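Side-chain contacts in cysteine synthase 3 (Entamoeba histolytica, PDB 6KR5), which binds pyridoxal-5'-phosphate and, as an O-acetylserine sulfhydrylase, probably makes L-cysteine from O-acetyl-L-serine and sulfide: residues Asn64-Ala69 / Cys94-Val99; Gly73-Gly78 / Lys153-Asn158. One frame throughout, in Å; residues are numbered along the deposited sequence.

Contact 1 of 2, residues Asn64-Ala69 / Cys94-Val99; sequences NIIYQA and CQAGAV
Ile66 on helix 58-72 packs against Ala96 and Gly97 on helix 88-100, a helix-to-helix contact in the small alpha/beta unit of a pyridoxal-phosphate-dependent enzyme. Helix 88-100 is the crossover of a beta-alpha-beta unit between parallel strands 80-84 and 104-109. Helix 58-72 precedes strand 80-84 in the chain.

One methyl of Ile66 makes every close approach. Ile66 CD1 lies 3.7 Å from Ala96 CB, so methyl meets methyl. At Gly97 the same Ile66 CD1 meets main chain, 3.9 Å from the amide atom Gly97 N. With Ile66 CG1 anti to its own carbonyl carbon (chi1 -67°) and CD1 extended beyond it (chi2 166°), the longer branch reaches the other helix. The CG2 branch stays further back. The CA atoms of Ile66 and Ala96 are 7.0 Å apart. No hydrogen bond joins the two segments, and the contact is buried and apolar.

Other side chains tie these helices to their surroundings. Gln95 NE2 is hydrogen-bonded to Asp59 OD2, which gives helices 58-72 and 88-100 a polar link beside the apolar one. Gln95 also packs on Gly274 of the second subunit, and Val99 on Asp273 of that subunit. Ile66 further touches Leu93 and Phe100, both on helix 88-100. On helix 58-72, Ile65 rests on Phe155 of strand 154-156, while Asn64 and Gln68 meet helix 163-167.

Contact 2 of 2, residues Gly73-Gly78 / Lys153-Asn158; sequences GRLKPG and KYFPAN
Leu75 and Phe155 have CA atoms 6.4 Å apart where the irregular segment 73-78 passes strand 154-156, with no hydrogen bond between the two segments. That strand is an outer member of the four-stranded parallel sheet in the smaller alpha/beta unit. The loop joins helix 58-72 to strand 80-84, the sheet neighbour of strand 154-156. A Schellman motif ends the helix at Gly73, which has positive phi.

Phe155 is the centre of the contact. Its CB points toward the loop, and with CG anti to the backbone N (chi1 170°) the ring edge reaches Arg74. Leu75 CD1 lies 3.7 Å from Phe155 CB, and the two side chains cross at about a right angle. This pairing is apolar and buried. Leu75 also touches Ala69 and Ile70 of helix 58-72 and Ile81 of strand 80-84.

Arg74 comes to the rim of the same ring. Its NH1 sits at the ring edge, in the ring plane, 3.6 Å from Phe155 CE1. Because NH1 is at the edge, this is edge packing and not a cation over the face; the guanidinium and ring planes are 49° apart. A bend at chi3 (-74°) brings the guanidinium back beside the ring. Arg74 NH2 forms salt bridges with Asp72 and Asp164, and these probably hold the guanidinium in place there. The backbone joins in as well: Arg74 O is 3.8 Å from Phe155 CD1.

At the other end the contact is looser and exposed. Lys153 NZ makes a long, weak ion pair with Glu80. Nearer its backbone, Lys153 CG lies 4.1 Å from Gly78 O.

Overall arrangement
Both contacts involve helix 58-72 or the loop that follows it, and their centres are about 10 Å apart. Contact 1 is the core one: it is buried, apolar and joins two helices through the end methyl of Ile66. Contact 2 is only partly buried. It joins a loop to an outer strand, and its chemistry runs from leucine-phenylalanine packing to an arginine at a ring edge and an exposed lysine. Ala69 connects them. Its carbonyl O probably accepts a hydrogen bond from Leu75 N, and its CB packs on Phe155 CZ. Contact 1 lies near the second subunit, whereas no other protein chain of the assembly touches the segments of contact 2.

Contact 1 of 2, residues Asn64-Ala69 / Cys94-Val99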
loop_
_atom_site.group_PDB
_atom_site.type_symbol
_atom_site.label_atom_id
_atom_site.label_comp_id
_atom_site.label_asym_id
_atom_site.label_seq_id
_atom_site.Cartn_x
_atom_site.Cartn_y
_atom_site.Cartn_z
ATOM N N ASN B 64 12.295 -2.259 -13.953
ATOM C CA ASN B 64 13.590 -2.133 -14.619
ATOM C C ASN B 64 13.876 -3.289 -15.569
ATOM O O ASN B 64 14.533 -3.084 -16.598
ATOM C CB ASN B 64 14.735 -2.000 -13.618
ATOM C CG ASN B 64 15.942 -1.351 -14.257
ATOM O OD1 ASN B 64 15.839 -0.230 -14.773
ATOM N ND2 ASN B 64 17.069 -2.063 -14.290
ATOM N N ILE B 65 13.431 -4.508 -15.250
ATOM C CA ILE B 65 13.615 -5.622 -16.186
ATOM C C ILE B 65 12.960 -5.297 -17.524
ATOM O O ILE B 65 13.563 -5.469 -18.589
ATOM C CB ILE B 65 13.060 -6.924 -15.575
ATOM C CG1 ILE B 65 14.065 -7.485 -14.560
ATOM C CG2 ILE B 65 12.735 -7.944 -16.659
ATOM C CD1 ILE B 65 13.539 -8.624 -13.754
ATOM N N ILE B 66 11.738 -4.775 -17.490
ATOM C CA ILE B 66 11.027 -4.492 -18.731
ATOM C C ILE B 66 11.567 -3.233 -19.400
ATOM O O ILE B 66 11.783 -3.214 -20.619
ATOM C CB ILE B 66 9.521 -4.397 -18.444
ATOM C CG1 ILE B 66 9.001 -5.774 -18.035
ATOM C CG2 ILE B 66 8.777 -3.906 -19.670
ATOM C CD1 ILE B 66 7.621 -5.735 -17.400
ATOM N N TYR B 67 11.811 -2.177 -18.620
ATOM C CA TYR B 67 12.299 -0.917 -19.176
ATOM C C TYR B 67 13.626 -1.117 -19.887
ATOM O O TYR B 67 13.813 -0.662 -21.022
ATOM C CB TYR B 67 12.447 0.108 -18.058
ATOM C CG TYR B 67 12.724 1.526 -18.495
ATOM C CD1 TYR B 67 12.144 2.051 -19.642
ATOM C CD2 TYR B 67 13.532 2.351 -17.732
ATOM C CE1 TYR B 67 12.384 3.357 -20.024
ATOM C CE2 TYR B 67 13.782 3.655 -18.106
ATOM C CZ TYR B 67 13.208 4.155 -19.252
ATOM O OH TYR B 67 13.453 5.459 -19.622
ATOM N N GLN B 68 14.567 -1.790 -19.229
ATOM C CA GLN B 68 15.873 -1.963 -19.852
ATOM C C GLN B 68 15.776 -2.844 -21.088
ATOM O O GLN B 68 16.466 -2.599 -22.090
ATOM C CB GLN B 68 16.866 -2.553 -18.857
ATOM C CG GLN B 68 18.314 -2.441 -19.355
ATOM C CD GLN B 68 18.780 -0.996 -19.432
ATOM O OE1 GLN B 68 18.637 -0.239 -18.478
ATOM N NE2 GLN B 68 19.334 -0.606 -20.576
ATOM N N ALA B 69 14.920 -3.871 -21.045
ATOM C CA ALA B 69 14.777 -4.743 -22.210
ATOM C C ALA B 69 14.222 -3.975 -23.397
ATOM O O ALA B 69 14.651 -4.191 -24.538
ATOM C CB ALA B 69 13.887 -5.943 -21.886
ATOM N N CYS B 94 3.532 -7.300 -13.994
ATOM C CA CYS B 94 2.220 -6.999 -14.556
ATOM C C CYS B 94 1.937 -5.505 -14.523
ATOM O O CYS B 94 1.364 -4.955 -15.473
ATOM C CB CYS B 94 1.140 -7.777 -13.810
ATOM S SG CYS B 94 1.126 -9.529 -14.231
ATOM N N GLN B 95 2.358 -4.825 -13.457
ATOM C CA GLN B 95 2.175 -3.377 -13.394
ATOM C C GLN B 95 2.931 -2.683 -14.525
ATOM O O GLN B 95 2.363 -1.858 -15.263
ATOM C CB GLN B 95 2.627 -2.857 -12.031
ATOM C CG GLN B 95 2.630 -1.338 -11.938
ATOM C CD GLN B 95 3.075 -0.843 -10.574
ATOM O OE1 GLN B 95 2.279 -0.294 -9.792
ATOM N NE2 GLN B 95 4.344 -1.046 -10.270
ATOM N N ALA B 96 4.214 -3.029 -14.700
ATOM C CA ALA B 96 5.016 -2.379 -15.731
ATOM C C ALA B 96 4.538 -2.771 -17.119
ATOM O O ALA B 96 4.450 -1.923 -18.014
ATOM C CB ALA B 96 6.495 -2.714 -15.549
ATOM N N GLY B 97 4.166 -4.038 -17.304
ATOM C CA GLY B 97 3.693 -4.468 -18.611
ATOM C C GLY B 97 2.430 -3.742 -19.036
ATOM O O GLY B 97 2.281 -3.363 -20.202
ATOM N N ALA B 98 1.509 -3.521 -18.093
ATOM C CA ALA B 98 0.269 -2.832 -18.433
ATOM C C ALA B 98 0.538 -1.411 -18.929
ATOM O O ALA B 98 -0.121 -0.935 -19.861
ATOM C CB ALA B 98 -0.660 -2.823 -17.217
ATOM N N VAL B 99 1.502 -0.718 -18.326
ATOM C CA VAL B 99 1.739 0.674 -18.700
ATOM C C VAL B 99 2.598 0.765 -19.956
ATOM O O VAL B 99 2.347 1.606 -20.832
ATOM C CB VAL B 99 2.356 1.441 -17.514
ATOM C CG1 VAL B 99 2.650 2.862 -17.913
ATOM C CG2 VAL B 99 1.404 1.418 -16.310
#

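Contact 2 of 2, residues Gly73-Gly78 / Lys153-Asn158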
loop_
_atom_site.group_PDB
_atom_site.type_symbol
_atom_site.label_atom_id
_atom_site.label_comp_id
_atom_site.label_asym_id
_atom_site.label_seq_id
_atom_site.Cartn_x
_atom_site.Cartn_y
_atom_site.Cartn_z
ATOM N N GLY B 73 16.330 -3.198 -26.928
ATOM C CA GLY B 73 15.810 -3.940 -28.057
ATOM C C GLY B 73 15.602 -5.413 -27.806
ATOM O O GLY B 73 15.267 -6.147 -28.742
ATOM N N ARG B 74 15.779 -5.880 -26.567
ATOM C CA ARG B 74 15.516 -7.276 -26.262
ATOM C C ARG B 74 14.032 -7.571 -26.155
ATOM O O ARG B 74 13.627 -8.731 -26.308
ATOM C CB ARG B 74 16.224 -7.682 -24.972
ATOM C CG ARG B 74 17.712 -7.909 -25.173
ATOM C CD ARG B 74 18.409 -8.250 -23.865
ATOM N NE ARG B 74 18.555 -7.078 -23.010
ATOM C CZ ARG B 74 18.049 -6.979 -21.785
ATOM N NH1 ARG B 74 17.368 -7.982 -21.254
ATOM N NH2 ARG B 74 18.236 -5.875 -21.090
ATOM N N LEU B 75 13.228 -6.546 -25.886
ATOM C CA LEU B 75 11.775 -6.620 -25.925
ATOM C C LEU B 75 11.309 -5.652 -26.999
ATOM O O LEU B 75 11.641 -4.463 -26.947
ATOM C CB LEU B 75 11.183 -6.263 -24.555
ATOM C CG LEU B 75 9.689 -6.463 -24.318
ATOM C CD1 LEU B 75 9.233 -7.876 -24.639
ATOM C CD2 LEU B 75 9.345 -6.104 -22.871
ATOM N N LYS B 76 10.587 -6.170 -27.993
ATOM C CA LYS B 76 10.128 -5.416 -29.148
ATOM C C LYS B 76 8.643 -5.652 -29.356
ATOM O O LYS B 76 8.118 -6.696 -28.958
ATOM C CB LYS B 76 10.894 -5.831 -30.419
ATOM C CG LYS B 76 12.227 -5.115 -30.596
ATOM C CD LYS B 76 13.130 -5.817 -31.605
ATOM C CE LYS B 76 13.442 -7.247 -31.188
ATOM N NZ LYS B 76 14.804 -7.665 -31.640
ATOM N N PRO B 77 7.939 -4.703 -29.973
ATOM C CA PRO B 77 6.510 -4.900 -30.237
ATOM C C PRO B 77 6.243 -6.229 -30.933
ATOM O O PRO B 77 6.992 -6.660 -31.815
ATOM C CB PRO B 77 6.151 -3.707 -31.127
ATOM C CG PRO B 77 7.113 -2.646 -30.708
ATOM C CD PRO B 77 8.395 -3.358 -30.366
ATOM N N GLY B 78 5.174 -6.891 -30.500
ATOM C CA GLY B 78 4.866 -8.233 -30.921
ATOM C C GLY B 78 5.306 -9.300 -29.943
ATOM O O GLY B 78 4.737 -10.401 -29.946
ATOM N N LYS B 153 9.124 -15.287 -29.510
ATOM C CA LYS B 153 8.023 -14.429 -29.100
ATOM C C LYS B 153 8.116 -14.031 -27.634
ATOM O O LYS B 153 7.692 -12.928 -27.267
ATOM C CB LYS B 153 6.694 -15.135 -29.365
ATOM C CG LYS B 153 5.464 -14.327 -29.012
ATOM C CD LYS B 153 4.231 -15.218 -29.048
ATOM C CE LYS B 153 2.978 -14.419 -29.331
ATOM N NZ LYS B 153 1.874 -15.286 -29.833
ATOM N N TYR B 154 8.664 -14.890 -26.786
ATOM C CA TYR B 154 8.653 -14.626 -25.353
ATOM C C TYR B 154 9.971 -14.023 -24.891
ATOM O O TYR B 154 11.058 -14.490 -25.259
ATOM C CB TYR B 154 8.371 -15.900 -24.559
ATOM C CG TYR B 154 6.943 -16.394 -24.626
ATOM C CD1 TYR B 154 5.926 -15.584 -25.106
ATOM C CD2 TYR B 154 6.611 -17.673 -24.194
ATOM C CE1 TYR B 154 4.617 -16.039 -25.166
ATOM C CE2 TYR B 154 5.306 -18.132 -24.244
ATOM C CZ TYR B 154 4.316 -17.312 -24.733
ATOM O OH TYR B 154 3.022 -17.768 -24.790
ATOM N N PHE B 155 9.864 -12.990 -24.057
ATOM C CA PHE B 155 11.006 -12.448 -23.342
ATOM C C PHE B 155 10.967 -12.969 -21.914
ATOM O O PHE B 155 10.017 -12.661 -21.181
ATOM C CB PHE B 155 10.986 -10.925 -23.349
ATOM C CG PHE B 155 12.000 -10.311 -22.427
ATOM C CD1 PHE B 155 13.324 -10.186 -22.822
ATOM C CD2 PHE B 155 11.641 -9.875 -21.165
ATOM C CE1 PHE B 155 14.264 -9.629 -21.972
ATOM C CE2 PHE B 155 12.579 -9.319 -20.316
ATOM C CZ PHE B 155 13.891 -9.202 -20.716
ATOM N N PRO B 156 11.942 -13.766 -21.482
ATOM C CA PRO B 156 11.921 -14.309 -20.116
ATOM C C PRO B 156 12.468 -13.292 -19.121
ATOM O O PRO B 156 13.558 -12.743 -19.310
ATOM C CB PRO B 156 12.826 -15.544 -20.209
ATOM C CG PRO B 156 13.757 -15.237 -21.323
ATOM C CD PRO B 156 13.037 -14.328 -22.295
ATOM N N ALA B 157 11.703 -13.030 -18.057
ATOM C CA ALA B 157 12.171 -12.057 -17.074
ATOM C C ALA B 157 13.420 -12.540 -16.349
ATOM O O ALA B 157 14.241 -11.717 -15.945
ATOM C CB ALA B 157 11.069 -11.737 -16.062
ATOM N N ASN B 158 13.568 -13.856 -16.167
ATOM C CA ASN B 158 14.732 -14.451 -15.501
ATOM C C ASN B 158 15.053 -13.766 -14.168
ATOM O O ASN B 158 16.169 -13.299 -13.925
ATOM C CB ASN B 158 15.943 -14.406 -16.429
ATOM C CG ASN B 158 17.137 -15.117 -15.850
ATOM O OD1 ASN B 158 16.984 -16.024 -15.029
ATOM N ND2 ASN B 158 18.338 -14.709 -16.265
#